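PDB 1WOQ: inorganic polyphosphate/ATP-glucomannokinase from Arthrobacter sp., which phosphorylates glucose and probably mannose, taking the phosphoryl group from inorganic polyphosphate or from ATP. Local coordinates for residues V200-R204 with N234-R238; A130-A136 with V242-L246; L36-R40 with N248-V253; K25-V29 with L65-A71; G20-G26 with F41-Q47. Residues are numbered along the deposited sequence.

Contact 1: residues V200-R204 with N234-R238; sequences VLLQR and NLRLR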
# COMPACT_ATOMS: atom_id res chain seq x y z
N VAL A 200 10.79 4.26 20.49
CA VAL A 200 9.91 4.27 21.66
C VAL A 200 8.46 4.28 21.18
O VAL A 200 7.62 3.52 21.68
CB VAL A 200 10.15 5.52 22.54
CG1 VAL A 200 9.09 5.63 23.62
CG2 VAL A 200 11.53 5.45 23.18
N LEU A 201 8.17 5.14 20.22
CA LEU A 201 6.83 5.24 19.65
C LEU A 201 6.41 3.93 18.99
O LEU A 201 5.26 3.50 19.13
CB LEU A 201 6.77 6.38 18.63
CG LEU A 201 6.66 7.80 19.18
CD1 LEU A 201 6.86 8.80 18.06
CD2 LEU A 201 5.29 7.99 19.82
N LEU A 202 7.33 3.30 18.27
CA LEU A 202 7.01 2.05 17.60
C LEU A 202 6.84 0.91 18.60
O LEU A 202 6.01 0.03 18.38
CB LEU A 202 8.10 1.69 16.57
CG LEU A 202 8.25 2.69 15.42
CD1 LEU A 202 9.29 2.15 14.44
CD2 LEU A 202 6.92 2.89 14.71
N GLN A 203 7.61 0.93 19.68
CA GLN A 203 7.49 -0.10 20.71
C GLN A 203 6.07 -0.04 21.25
O GLN A 203 5.42 -1.07 21.45
CB GLN A 203 8.48 0.16 21.85
CG GLN A 203 8.31 -0.74 23.09
CD GLN A 203 8.52 -2.21 22.80
OE1 GLN A 203 9.36 -2.58 21.99
NE2 GLN A 203 7.76 -3.06 23.48
N ARG A 204 5.59 1.17 21.49
CA ARG A 204 4.24 1.38 22.01
C ARG A 204 3.20 0.92 21.00
O ARG A 204 2.26 0.20 21.36
CB ARG A 204 4.01 2.86 22.32
CG ARG A 204 2.64 3.16 22.92
CD ARG A 204 2.47 2.46 24.25
NE ARG A 204 1.37 1.49 24.25
CZ ARG A 204 0.09 1.81 24.41
NH1 ARG A 204 -0.27 3.07 24.58
NH2 ARG A 204 -0.83 0.86 24.39
N ASN A 234 15.80 -2.40 18.45
CA ASN A 234 15.51 -1.84 19.77
C ASN A 234 14.19 -2.32 20.37
O ASN A 234 13.96 -2.18 21.58
CB ASN A 234 15.47 -0.31 19.72
CG ASN A 234 16.81 0.30 19.36
OD1 ASN A 234 17.84 -0.08 19.91
ND2 ASN A 234 16.79 1.27 18.45
N LEU A 235 13.32 -2.86 19.54
CA LEU A 235 12.02 -3.32 20.02
C LEU A 235 12.09 -4.61 20.82
O LEU A 235 12.98 -5.44 20.62
CB LEU A 235 11.06 -3.49 18.84
CG LEU A 235 10.89 -2.25 17.95
CD1 LEU A 235 9.86 -2.54 16.85
CD2 LEU A 235 10.44 -1.07 18.79
N ARG A 236 11.14 -4.76 21.74
CA ARG A 236 11.05 -5.95 22.58
C ARG A 236 9.61 -6.43 22.49
O ARG A 236 8.76 -6.07 23.31
CB ARG A 236 11.41 -5.60 24.02
CG ARG A 236 12.88 -5.21 24.21
CD ARG A 236 13.80 -6.40 23.97
NE ARG A 236 15.21 -6.06 24.09
CZ ARG A 236 15.92 -5.41 23.17
NH1 ARG A 236 15.35 -5.02 22.04
NH2 ARG A 236 17.20 -5.14 23.38
N LEU A 237 9.34 -7.25 21.48
CA LEU A 237 8.00 -7.77 21.25
C LEU A 237 7.95 -9.29 21.34
O LEU A 237 8.97 -9.96 21.22
CB LEU A 237 7.52 -7.35 19.86
CG LEU A 237 7.57 -5.86 19.54
CD1 LEU A 237 7.32 -5.65 18.05
CD2 LEU A 237 6.54 -5.12 20.38
N ARG A 238 6.76 -9.82 21.55
CA ARG A 238 6.57 -11.26 21.64
C ARG A 238 6.39 -11.78 20.21
O ARG A 238 6.50 -12.97 19.96
CB ARG A 238 5.33 -11.58 22.47
CG ARG A 238 5.24 -13.04 22.92
CD ARG A 238 6.41 -13.40 23.83
NE ARG A 238 6.26 -14.73 24.42
CZ ARG A 238 5.28 -15.09 25.24
NH1 ARG A 238 5.24 -16.32 25.72
NH2 ARG A 238 4.34 -14.22 25.56
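A single glutamine side chain can hold a loop to a helix when its amide pairs with both backbone polar groups of one residue, and Gln203 does exactly this with Arg236. Gln203 OE1 accepts from Arg236 N at 2.8 Å, almost linearly, while Gln203 NE2 donates to Arg236 O at 3.2 Å. The side chain, t at chi1 and p at chi2, leaves the helix sideways and curls so that its amide lies along the extended backbone of the loop. The Arg236 side chain starts sideways and its guanidinium ends clear of the helix, where Arg236 NH1 donates to Leu235 O at 2.8 Å and also to the carbonyl of Pro233. Packing fills in around this link. Leu235 turns the end of its side chain inward, and Leu235 CD2 comes within 4.2 Å of Leu202 CB; Leu237 CD2 sits 3.9 Å from Gln203 NE2, and the same leucine continues along the helix over Phe206, Ser207 and Glu210. Just before the loop straightens, Asn234 ND2 is tied to Ser199 OG. Together these contacts lay the 234-238 loop along helix 195-213, as part of the connection between the parallel strands 217-221 and 241-243, in the lobe of this actin-like ATPase fold built on the sheet that holds both strands.

Contact 2: residues A130-A136 with V242-L246; sequences AEARYGA and VPAVL
The carboxylate of Glu131, on the last turn of helix 123-134, collects three backbone NH groups. Its CA-to-CB bond points sideways, and the m, m rotamer brings the carboxylate to the 242-246 segment. Glu131 OE1 accepts from Val245 N at 3.0 Å and, within its own segment, from Ala136 N at 3.0 Å; Glu131 OE2 accepts from Leu246 N at 2.8 Å. Behind it the helix runs regularly, with Tyr134 N to Ala130 O at 2.8 Å and a weak bond from Gly135 N to Glu131 O at 3.0 Å. Gly135 (phi -116°, psi -143°) leads the chain out, and a beta carbon there would collide with Glu131 OE1. Gly135 CA and Val245 CA, 5.1 Å apart, are the closest pair of CA atoms. In the two-lobed actin-like fold this contact bridges the lobes: helix 123-134 follows edge strand 118-122 of one sheet, whereas edge strand 241-243 of the other ends at Pro243 before the chain continues through Ala244 (psi 149°) and Val245 (psi -46°). Ala244 keeps a backbone hydrogen bond with Val220 of strand 217-221. Leu246 (m, p) places CD2 4.0 Å from Ala130 CB, and Ala136 CB lies 4.0 Å from Val242 CG2 and 4.1 Å from Val245 CG2. Tyr134 CB lies 4.4 Å from Leu246 CD1; its side chain packs on Val253 and Ile257, with OH hydrogen-bonded to Leu31 O.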
# COMPACT_ATOMS: atom_id res chain seq x y z
N ALA A 130 0.82 -8.63 -1.82
CA ALA A 130 2.13 -8.90 -2.38
C ALA A 130 3.04 -9.62 -1.39
O ALA A 130 3.71 -10.58 -1.76
CB ALA A 130 2.78 -7.60 -2.84
N GLU A 131 3.07 -9.17 -0.14
CA GLU A 131 3.92 -9.81 0.87
C GLU A 131 3.44 -11.22 1.18
O GLU A 131 4.25 -12.11 1.44
CB GLU A 131 3.94 -9.00 2.17
CG GLU A 131 4.74 -7.71 2.11
CD GLU A 131 6.18 -7.92 1.68
OE1 GLU A 131 6.88 -8.74 2.32
OE2 GLU A 131 6.61 -7.27 0.71
N ALA A 132 2.13 -11.43 1.16
CA ALA A 132 1.56 -12.73 1.45
C ALA A 132 1.88 -13.75 0.36
O ALA A 132 2.14 -14.93 0.64
CB ALA A 132 0.04 -12.61 1.61
N ARG A 133 1.87 -13.29 -0.89
CA ARG A 133 2.11 -14.16 -2.04
C ARG A 133 3.56 -14.30 -2.48
O ARG A 133 4.01 -15.41 -2.81
CB ARG A 133 1.27 -13.67 -3.22
CG ARG A 133 1.65 -14.24 -4.58
CD ARG A 133 1.43 -15.74 -4.68
NE ARG A 133 1.89 -16.26 -5.96
CZ ARG A 133 1.75 -17.52 -6.36
NH1 ARG A 133 2.21 -17.88 -7.55
NH2 ARG A 133 1.17 -18.41 -5.57
N TYR A 134 4.31 -13.20 -2.46
CA TYR A 134 5.70 -13.21 -2.91
C TYR A 134 6.72 -12.75 -1.88
O TYR A 134 7.93 -12.81 -2.15
CB TYR A 134 5.85 -12.29 -4.13
CG TYR A 134 4.84 -12.52 -5.23
CD1 TYR A 134 4.93 -13.65 -6.05
CD2 TYR A 134 3.83 -11.60 -5.48
CE1 TYR A 134 4.02 -13.85 -7.09
CE2 TYR A 134 2.92 -11.79 -6.51
CZ TYR A 134 3.02 -12.92 -7.31
OH TYR A 134 2.13 -13.11 -8.34
N GLY A 135 6.27 -12.29 -0.73
CA GLY A 135 7.20 -11.79 0.27
C GLY A 135 7.32 -12.49 1.61
O GLY A 135 7.24 -13.71 1.70
N ALA A 136 7.52 -11.69 2.65
CA ALA A 136 7.71 -12.19 4.01
C ALA A 136 6.53 -12.93 4.63
O ALA A 136 6.66 -13.52 5.70
CB ALA A 136 8.13 -11.03 4.91
N VAL A 242 9.74 -8.29 10.93
CA VAL A 242 10.73 -8.17 9.87
C VAL A 242 10.31 -7.15 8.81
O VAL A 242 9.12 -6.85 8.66
CB VAL A 242 10.94 -9.53 9.16
CG1 VAL A 242 11.26 -10.61 10.18
CG2 VAL A 242 9.68 -9.91 8.37
N PRO A 243 11.28 -6.61 8.08
CA PRO A 243 10.93 -5.64 7.05
C PRO A 243 10.31 -6.35 5.85
O PRO A 243 10.54 -7.55 5.64
CB PRO A 243 12.27 -5.00 6.71
CG PRO A 243 13.23 -6.13 6.92
CD PRO A 243 12.74 -6.73 8.22
N ALA A 244 9.50 -5.63 5.08
CA ALA A 244 8.85 -6.19 3.91
C ALA A 244 9.87 -6.51 2.81
O ALA A 244 10.90 -5.84 2.69
CB ALA A 244 7.82 -5.20 3.37
N VAL A 245 9.57 -7.54 2.03
CA VAL A 245 10.44 -7.96 0.93
C VAL A 245 10.28 -6.97 -0.23
O VAL A 245 11.26 -6.54 -0.83
CB VAL A 245 10.07 -9.38 0.45
CG1 VAL A 245 10.81 -9.73 -0.83
CG2 VAL A 245 10.40 -10.40 1.54
N LEU A 246 9.03 -6.63 -0.54
CA LEU A 246 8.76 -5.66 -1.59
C LEU A 246 8.54 -4.32 -0.91
O LEU A 246 7.92 -4.24 0.15
CB LEU A 246 7.51 -6.05 -2.39
CG LEU A 246 7.55 -7.34 -3.22
CD1 LEU A 246 7.29 -8.55 -2.33
CD2 LEU A 246 6.49 -7.26 -4.31

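Contact 3: residues L36-R40 with N248-V253; sequences LLGER and NEAGIV
This is side-chain packing between a beta hairpin and the first turn of the C-terminal helix in the actin-like ATPase fold: the turn end of the hairpin formed by strands 23-30 and 35-44 meets the start of helix 250-262. The 36-40 segment is extended at Leu36, turns a corner at Leu37 and Gly38, and resumes as a weakly bonded strand at Glu39 and Arg40. Gly38, at phi 80° and psi -165°, has a conformation that by itself calls for glycine. Residues Asn248 and Glu249 lead into the helix, which is under way by Ala250, with Val253 N bonded to Glu249 O at 3.0 Å. The nearest CA atoms, those of Leu36 and Val253, are 7.7 Å apart, so side chains fill the gap. Leu36 (m, p) inserts CD1 3.8 Å from Val253 CG2 and 4.1 Å from Ile252 CG2. Arg40, p at chi1 and then extended, reaches past Ile252 so that Asn248 CB covers one face of its guanidinium, 3.0 Å from Arg40 NH1; Arg40 NH1 and Glu249 OE2 form a long salt bridge of 3.9 Å. The other carboxylate oxygen is bridged through water: one molecule accepts from Leu36 N at 2.9 Å and donates to Glu249 OE1 at 2.6 Å.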
# COMPACT_ATOMS: atom_id res chain seq x y z
N LEU A 36 8.18 -7.01 -11.82
CA LEU A 36 7.82 -6.17 -12.95
C LEU A 36 8.62 -6.51 -14.20
O LEU A 36 9.78 -6.92 -14.12
CB LEU A 36 8.07 -4.69 -12.62
CG LEU A 36 7.03 -3.92 -11.81
CD1 LEU A 36 6.72 -4.66 -10.52
CD2 LEU A 36 7.58 -2.53 -11.52
N LEU A 37 7.98 -6.34 -15.35
CA LEU A 37 8.64 -6.56 -16.63
C LEU A 37 9.11 -5.17 -17.02
O LEU A 37 8.29 -4.26 -17.19
CB LEU A 37 7.65 -7.10 -17.67
CG LEU A 37 7.05 -8.47 -17.36
CD1 LEU A 37 6.17 -8.91 -18.51
CD2 LEU A 37 8.16 -9.48 -17.11
N GLY A 38 10.42 -5.00 -17.14
CA GLY A 38 10.94 -3.69 -17.49
C GLY A 38 10.99 -2.81 -16.25
O GLY A 38 10.86 -3.30 -15.13
N GLU A 39 11.14 -1.51 -16.46
CA GLU A 39 11.23 -0.55 -15.36
C GLU A 39 9.87 0.03 -14.97
O GLU A 39 8.95 0.09 -15.78
CB GLU A 39 12.15 0.61 -15.76
CG GLU A 39 13.51 0.19 -16.28
CD GLU A 39 14.32 -0.55 -15.25
OE1 GLU A 39 14.61 0.04 -14.19
OE2 GLU A 39 14.68 -1.73 -15.49
N ARG A 40 9.75 0.44 -13.71
CA ARG A 40 8.51 1.05 -13.25
C ARG A 40 8.54 2.47 -13.79
O ARG A 40 9.61 3.03 -14.04
CB ARG A 40 8.44 1.06 -11.72
CG ARG A 40 9.55 1.84 -11.05
CD ARG A 40 9.78 1.30 -9.65
NE ARG A 40 10.81 2.04 -8.93
CZ ARG A 40 11.53 1.53 -7.94
NH1 ARG A 40 11.34 0.28 -7.55
NH2 ARG A 40 12.45 2.28 -7.33
N ASN A 248 9.35 -0.62 -2.91
CA ASN A 248 9.02 0.31 -3.97
C ASN A 248 7.97 -0.25 -4.92
O ASN A 248 7.22 0.51 -5.53
CB ASN A 248 10.27 0.69 -4.77
CG ASN A 248 11.34 1.34 -3.91
OD1 ASN A 248 11.93 0.70 -3.04
ND2 ASN A 248 11.58 2.62 -4.14
N GLU A 249 7.90 -1.57 -5.04
CA GLU A 249 6.94 -2.20 -5.96
C GLU A 249 5.80 -2.97 -5.31
O GLU A 249 5.00 -3.59 -6.00
CB GLU A 249 7.70 -3.13 -6.92
CG GLU A 249 8.94 -2.49 -7.53
CD GLU A 249 9.65 -3.38 -8.54
OE1 GLU A 249 9.69 -4.61 -8.32
OE2 GLU A 249 10.17 -2.85 -9.54
N ALA A 250 5.70 -2.92 -3.99
CA ALA A 250 4.65 -3.65 -3.27
C ALA A 250 3.23 -3.30 -3.70
O ALA A 250 2.40 -4.19 -3.91
CB ALA A 250 4.81 -3.44 -1.76
N GLY A 251 2.94 -2.01 -3.82
CA GLY A 251 1.60 -1.58 -4.21
C GLY A 251 1.27 -1.97 -5.64
O GLY A 251 0.17 -2.45 -5.93
N ILE A 252 2.23 -1.76 -6.54
CA ILE A 252 2.06 -2.11 -7.94
C ILE A 252 1.74 -3.60 -8.10
O ILE A 252 0.77 -3.98 -8.77
CB ILE A 252 3.34 -1.78 -8.74
CG1 ILE A 252 3.49 -0.26 -8.85
CG2 ILE A 252 3.29 -2.44 -10.12
CD1 ILE A 252 4.83 0.19 -9.40
N VAL A 253 2.55 -4.44 -7.47
CA VAL A 253 2.36 -5.88 -7.56
C VAL A 253 1.05 -6.29 -6.91
O VAL A 253 0.28 -7.06 -7.49
CB VAL A 253 3.53 -6.63 -6.90
CG1 VAL A 253 3.26 -8.13 -6.88
CG2 VAL A 253 4.81 -6.34 -7.66
O HOH W 1 10.42 -6.30 -10.10

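Contact 4: residues K25-V29 with L65-A71; sequences KGGIV and LSARPEA. With PO4 (phosphate ion), chain E.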
# COMPACT_ATOMS: atom_id res chain seq x y z
N LYS A 25 3.09 5.83 -9.49
CA LYS A 25 3.92 4.94 -10.28
C LYS A 25 3.21 3.68 -10.72
O LYS A 25 2.22 3.26 -10.11
CB LYS A 25 5.17 4.57 -9.47
CG LYS A 25 4.86 4.07 -8.08
CD LYS A 25 6.13 3.82 -7.28
CE LYS A 25 5.79 3.47 -5.84
NZ LYS A 25 7.01 3.24 -5.01
N GLY A 26 3.72 3.08 -11.78
CA GLY A 26 3.11 1.87 -12.28
C GLY A 26 4.14 0.94 -12.87
O GLY A 26 5.29 1.33 -13.10
N GLY A 27 3.72 -0.29 -13.12
CA GLY A 27 4.61 -1.27 -13.70
C GLY A 27 3.81 -2.38 -14.32
O GLY A 27 2.63 -2.56 -14.00
N ILE A 28 4.44 -3.12 -15.23
CA ILE A 28 3.80 -4.25 -15.88
C ILE A 28 4.22 -5.42 -15.01
O ILE A 28 5.41 -5.71 -14.87
CB ILE A 28 4.32 -4.40 -17.33
CG1 ILE A 28 3.86 -3.19 -18.15
CG2 ILE A 28 3.80 -5.70 -17.95
CD1 ILE A 28 4.51 -3.08 -19.52
N VAL A 29 3.24 -6.08 -14.41
CA VAL A 29 3.51 -7.17 -13.49
C VAL A 29 3.34 -8.58 -14.04
O VAL A 29 2.31 -8.91 -14.62
CB VAL A 29 2.62 -7.04 -12.23
CG1 VAL A 29 2.99 -8.11 -11.20
CG2 VAL A 29 2.78 -5.65 -11.62
N LEU A 65 3.03 2.66 -20.11
CA LEU A 65 3.22 1.22 -19.97
C LEU A 65 2.54 0.42 -21.08
O LEU A 65 3.08 -0.58 -21.55
CB LEU A 65 2.71 0.74 -18.61
CG LEU A 65 3.42 1.36 -17.39
CD1 LEU A 65 2.72 0.91 -16.11
CD2 LEU A 65 4.89 0.94 -17.38
N SER A 66 1.36 0.87 -21.50
CA SER A 66 0.61 0.17 -22.54
C SER A 66 1.30 0.26 -23.91
O SER A 66 1.02 -0.54 -24.80
CB SER A 66 -0.80 0.75 -22.66
OG SER A 66 -1.49 0.66 -21.43
N ALA A 67 2.20 1.22 -24.07
CA ALA A 67 2.90 1.40 -25.34
C ALA A 67 4.16 0.55 -25.43
O ALA A 67 4.78 0.46 -26.49
CB ALA A 67 3.25 2.87 -25.54
N ARG A 68 4.54 -0.08 -24.32
CA ARG A 68 5.74 -0.91 -24.31
C ARG A 68 5.51 -2.27 -24.95
O ARG A 68 4.42 -2.83 -24.90
CB ARG A 68 6.25 -1.06 -22.88
CG ARG A 68 6.59 0.26 -22.25
CD ARG A 68 7.28 0.09 -20.92
NE ARG A 68 7.59 1.37 -20.32
CZ ARG A 68 8.16 1.51 -19.13
NH1 ARG A 68 8.48 0.43 -18.43
NH2 ARG A 68 8.41 2.72 -18.64
N PRO A 69 6.57 -2.84 -25.56
CA PRO A 69 6.45 -4.15 -26.20
C PRO A 69 6.00 -5.26 -25.26
O PRO A 69 5.36 -6.22 -25.69
CB PRO A 69 7.85 -4.38 -26.78
CG PRO A 69 8.74 -3.59 -25.86
CD PRO A 69 7.94 -2.33 -25.64
N GLU A 70 6.32 -5.12 -23.98
CA GLU A 70 5.94 -6.13 -22.99
C GLU A 70 4.57 -5.86 -22.36
O GLU A 70 4.16 -6.56 -21.44
CB GLU A 70 7.01 -6.21 -21.89
CG GLU A 70 7.26 -4.91 -21.14
CD GLU A 70 8.39 -4.09 -21.73
OE1 GLU A 70 8.44 -3.92 -22.96
OE2 GLU A 70 9.24 -3.60 -20.95
N ALA A 71 3.86 -4.87 -22.88
CA ALA A 71 2.54 -4.52 -22.35
C ALA A 71 1.49 -5.60 -22.60
O ALA A 71 1.57 -6.34 -23.59
CB ALA A 71 2.07 -3.21 -22.95
P PO4 E . 7.26 6.82 -4.53
O1 PO4 E . 8.62 6.15 -5.01
O2 PO4 E . 7.39 8.16 -3.83
O3 PO4 E . 6.52 6.99 -5.88
O4 PO4 E . 6.63 5.73 -3.69
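Apolar packing carries this contact, and Ile28 illustrates how one strand residue can fill the space between its strand and a helix end with its following turn. Its side chain (m, t) points toward the 65-71 segment: Ile28 CG1 lies 4.1 Å from Leu65 CB, while Ile28 CD1 comes within 3.7 Å of Glu70 CG and 4.2 Å of Ala71 CB. Further back, Leu65 CD1 rests on bare backbone, 3.5 Å from Gly26 C and 3.4 Å from Gly27 N; a beta carbon on Gly26 would be tight against that methyl. Backbone hydrogen bonds shape the 65-71 segment internally. Arg68 N bonds to Leu65 O at 3.2 Å, and Ala71 N to Arg68 O at 2.9 Å closes a type I turn whose Glu70 and Ala71 lie against Ile28. The charged ends find partners outside the two segments: Lys25, at the start of 25-29, donates from NZ to phosphate O4 at 2.8 Å and also to Asn248 O, and Arg68 pairs with Glu64 and with the carbonyl of Glu39. Strand 23-30 thus lies between strands 14-19 and 35-44, with the end of helix 51-66 against the face bearing Ile28 and helix 250-262 touching Lys25 and Val29.

Contact 5: residues G20-G26 with F41-Q47; sequences GGTGIKG and FRVPTPQ. With PO4 (phosphate ion), chain E; PO4 (phosphate ion), chain D.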
# COMPACT_ATOMS: atom_id res chain seq x y z
N GLY A 20 0.55 7.33 -4.62
CA GLY A 20 1.15 7.73 -3.36
C GLY A 20 1.04 9.22 -3.10
O GLY A 20 0.50 9.96 -3.93
N GLY A 21 1.55 9.65 -1.96
CA GLY A 21 1.49 11.05 -1.61
C GLY A 21 2.38 11.93 -2.47
O GLY A 21 2.00 13.05 -2.81
N THR A 22 3.55 11.42 -2.84
CA THR A 22 4.48 12.19 -3.66
C THR A 22 4.62 11.69 -5.09
O THR A 22 5.09 12.42 -5.96
CB THR A 22 5.88 12.23 -3.02
OG1 THR A 22 6.43 10.91 -2.98
CG2 THR A 22 5.80 12.78 -1.60
N GLY A 23 4.23 10.45 -5.35
CA GLY A 23 4.35 9.94 -6.70
C GLY A 23 3.30 8.92 -7.09
O GLY A 23 2.78 8.20 -6.24
N ILE A 24 2.99 8.87 -8.38
CA ILE A 24 2.03 7.92 -8.92
C ILE A 24 2.87 7.08 -9.87
O ILE A 24 3.33 7.56 -10.90
CB ILE A 24 0.91 8.62 -9.69
CG1 ILE A 24 0.03 9.39 -8.70
CG2 ILE A 24 0.09 7.60 -10.48
CD1 ILE A 24 -1.13 10.12 -9.35
N LYS A 25 3.09 5.83 -9.49
CA LYS A 25 3.92 4.94 -10.28
C LYS A 25 3.21 3.68 -10.72
O LYS A 25 2.22 3.26 -10.11
CB LYS A 25 5.17 4.57 -9.47
CG LYS A 25 4.86 4.07 -8.08
CD LYS A 25 6.13 3.82 -7.28
CE LYS A 25 5.79 3.47 -5.84
NZ LYS A 25 7.01 3.24 -5.01
N GLY A 26 3.72 3.08 -11.78
CA GLY A 26 3.11 1.87 -12.28
C GLY A 26 4.14 0.94 -12.87
O GLY A 26 5.29 1.33 -13.10
N PHE A 41 7.36 3.05 -13.99
CA PHE A 41 7.25 4.40 -14.53
C PHE A 41 6.51 5.27 -13.52
O PHE A 41 5.51 4.84 -12.95
CB PHE A 41 6.48 4.37 -15.85
CG PHE A 41 6.44 5.69 -16.55
CD1 PHE A 41 7.58 6.19 -17.19
CD2 PHE A 41 5.27 6.44 -16.59
CE1 PHE A 41 7.54 7.41 -17.85
CE2 PHE A 41 5.22 7.66 -17.25
CZ PHE A 41 6.37 8.15 -17.88
N ARG A 42 7.01 6.48 -13.30
CA ARG A 42 6.39 7.37 -12.32
C ARG A 42 6.24 8.81 -12.79
O ARG A 42 7.06 9.32 -13.56
CB ARG A 42 7.21 7.36 -11.02
CG ARG A 42 6.68 8.31 -9.95
CD ARG A 42 7.71 8.59 -8.86
NE ARG A 42 8.14 7.40 -8.12
CZ ARG A 42 9.19 6.65 -8.44
NH1 ARG A 42 9.94 6.97 -9.49
NH2 ARG A 42 9.51 5.60 -7.71
N VAL A 43 5.18 9.45 -12.33
CA VAL A 43 4.93 10.85 -12.63
C VAL A 43 4.62 11.45 -11.26
O VAL A 43 4.22 10.74 -10.34
CB VAL A 43 3.74 11.07 -13.59
CG1 VAL A 43 4.01 10.36 -14.91
CG2 VAL A 43 2.45 10.57 -12.96
N PRO A 44 4.83 12.77 -11.10
CA PRO A 44 4.56 13.41 -9.81
C PRO A 44 3.09 13.39 -9.44
O PRO A 44 2.22 13.52 -10.30
CB PRO A 44 5.07 14.83 -10.02
CG PRO A 44 6.12 14.68 -11.08
CD PRO A 44 5.47 13.71 -12.03
N THR A 45 2.81 13.23 -8.15
CA THR A 45 1.43 13.25 -7.70
C THR A 45 1.01 14.71 -7.82
O THR A 45 1.62 15.60 -7.23
CB THR A 45 1.30 12.82 -6.23
OG1 THR A 45 1.77 11.47 -6.07
CG2 THR A 45 -0.16 12.89 -5.78
N PRO A 46 -0.04 14.98 -8.61
CA PRO A 46 -0.50 16.36 -8.77
C PRO A 46 -0.91 16.99 -7.45
O PRO A 46 -1.34 16.29 -6.52
CB PRO A 46 -1.66 16.23 -9.75
CG PRO A 46 -2.21 14.87 -9.43
CD PRO A 46 -0.95 14.04 -9.29
N GLN A 47 -0.78 18.31 -7.36
CA GLN A 47 -1.14 19.03 -6.15
C GLN A 47 -1.93 20.29 -6.50
O GLN A 47 -1.45 21.15 -7.23
CB GLN A 47 0.11 19.39 -5.35
CG GLN A 47 0.87 18.18 -4.83
CD GLN A 47 0.04 17.33 -3.88
OE1 GLN A 47 0.42 16.21 -3.55
NE2 GLN A 47 -1.08 17.87 -3.43
P PO4 E . 7.26 6.82 -4.53
O1 PO4 E . 8.62 6.15 -5.01
O2 PO4 E . 7.39 8.16 -3.83
O3 PO4 E . 6.52 6.99 -5.88
O4 PO4 E . 6.63 5.73 -3.69
P PO4 D . 3.20 7.33 0.61
O1 PO4 D . 2.05 6.36 0.13
O2 PO4 D . 3.75 7.08 2.00
O3 PO4 D . 4.29 7.05 -0.46
O4 PO4 D . 2.58 8.70 0.42
O HOH W 2 -0.56 13.81 -2.70
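Two antiparallel strands can put their cationic side chains over a single anion, as Lys25 and Arg42 do here. They form a non-hydrogen-bonded pair with CA atoms 4.0 Å apart. Lys25 is p at chi1 and fully extended beyond, so its NZ reaches phosphate E at O4 (2.8 Å). Arg42 runs t, t, then bends m at chi3, laying one guanidinium face over Lys25 CB; its NE donates to O3 of that phosphate at 2.8 Å and its NH2 to O1 at 2.9 Å. On the other sheet face, Ile24 (m, t) has CB 4.1 Å from Val43 CG2 (Val43 is m) and CD1 3.9 Å from Pro46 CD. Between them, Ile24 and Val43 exchange paired backbone bonds of 3.0 Å, Gly26 and Phe41 of 2.8 Å. Past the strand end, Thr45 at m turns its OG1 to donate to Gly20 O at 2.9 Å, holding the glycine-rich loop, where Gly21 N binds O4 of phosphate D at 2.8 Å. The Gly-Gly-Thr turn after Asp18 fits the phosphate-1 hairpin of actin-like kinases. Lys25 NZ and Arg42 NH2 are only 4.4 Å apart, and the shared anion offsets their repulsion; though probably from the crystallisation liquor, it may mark where donor phosphates could bind.

How the contacts relate
Contacts 3, 4 and 5 are built on one hairpin: contact 5 zips its strands, while contacts 3 and 4 bring the C-terminal helix and the end of helix 51-66 against it, with centres 10 to 16 Å apart. Lys25 is common to contacts 4 and 5 and reaches contact 3 through Asn248 O, 2.8 Å from its NZ. Contact 2 packs against contact 3, Leu246 CD2 lying 3.9 Å from Val253 CG2, and leads to the second lobe, where 234-238 of contact 1 runs on toward 242-246, the centres of contacts 1 and 2 being about 21 Å apart. Bound glucose lies about 7 Å from Gly20 of contact 5, but about 13 Å from side chains of contacts 1 and 2.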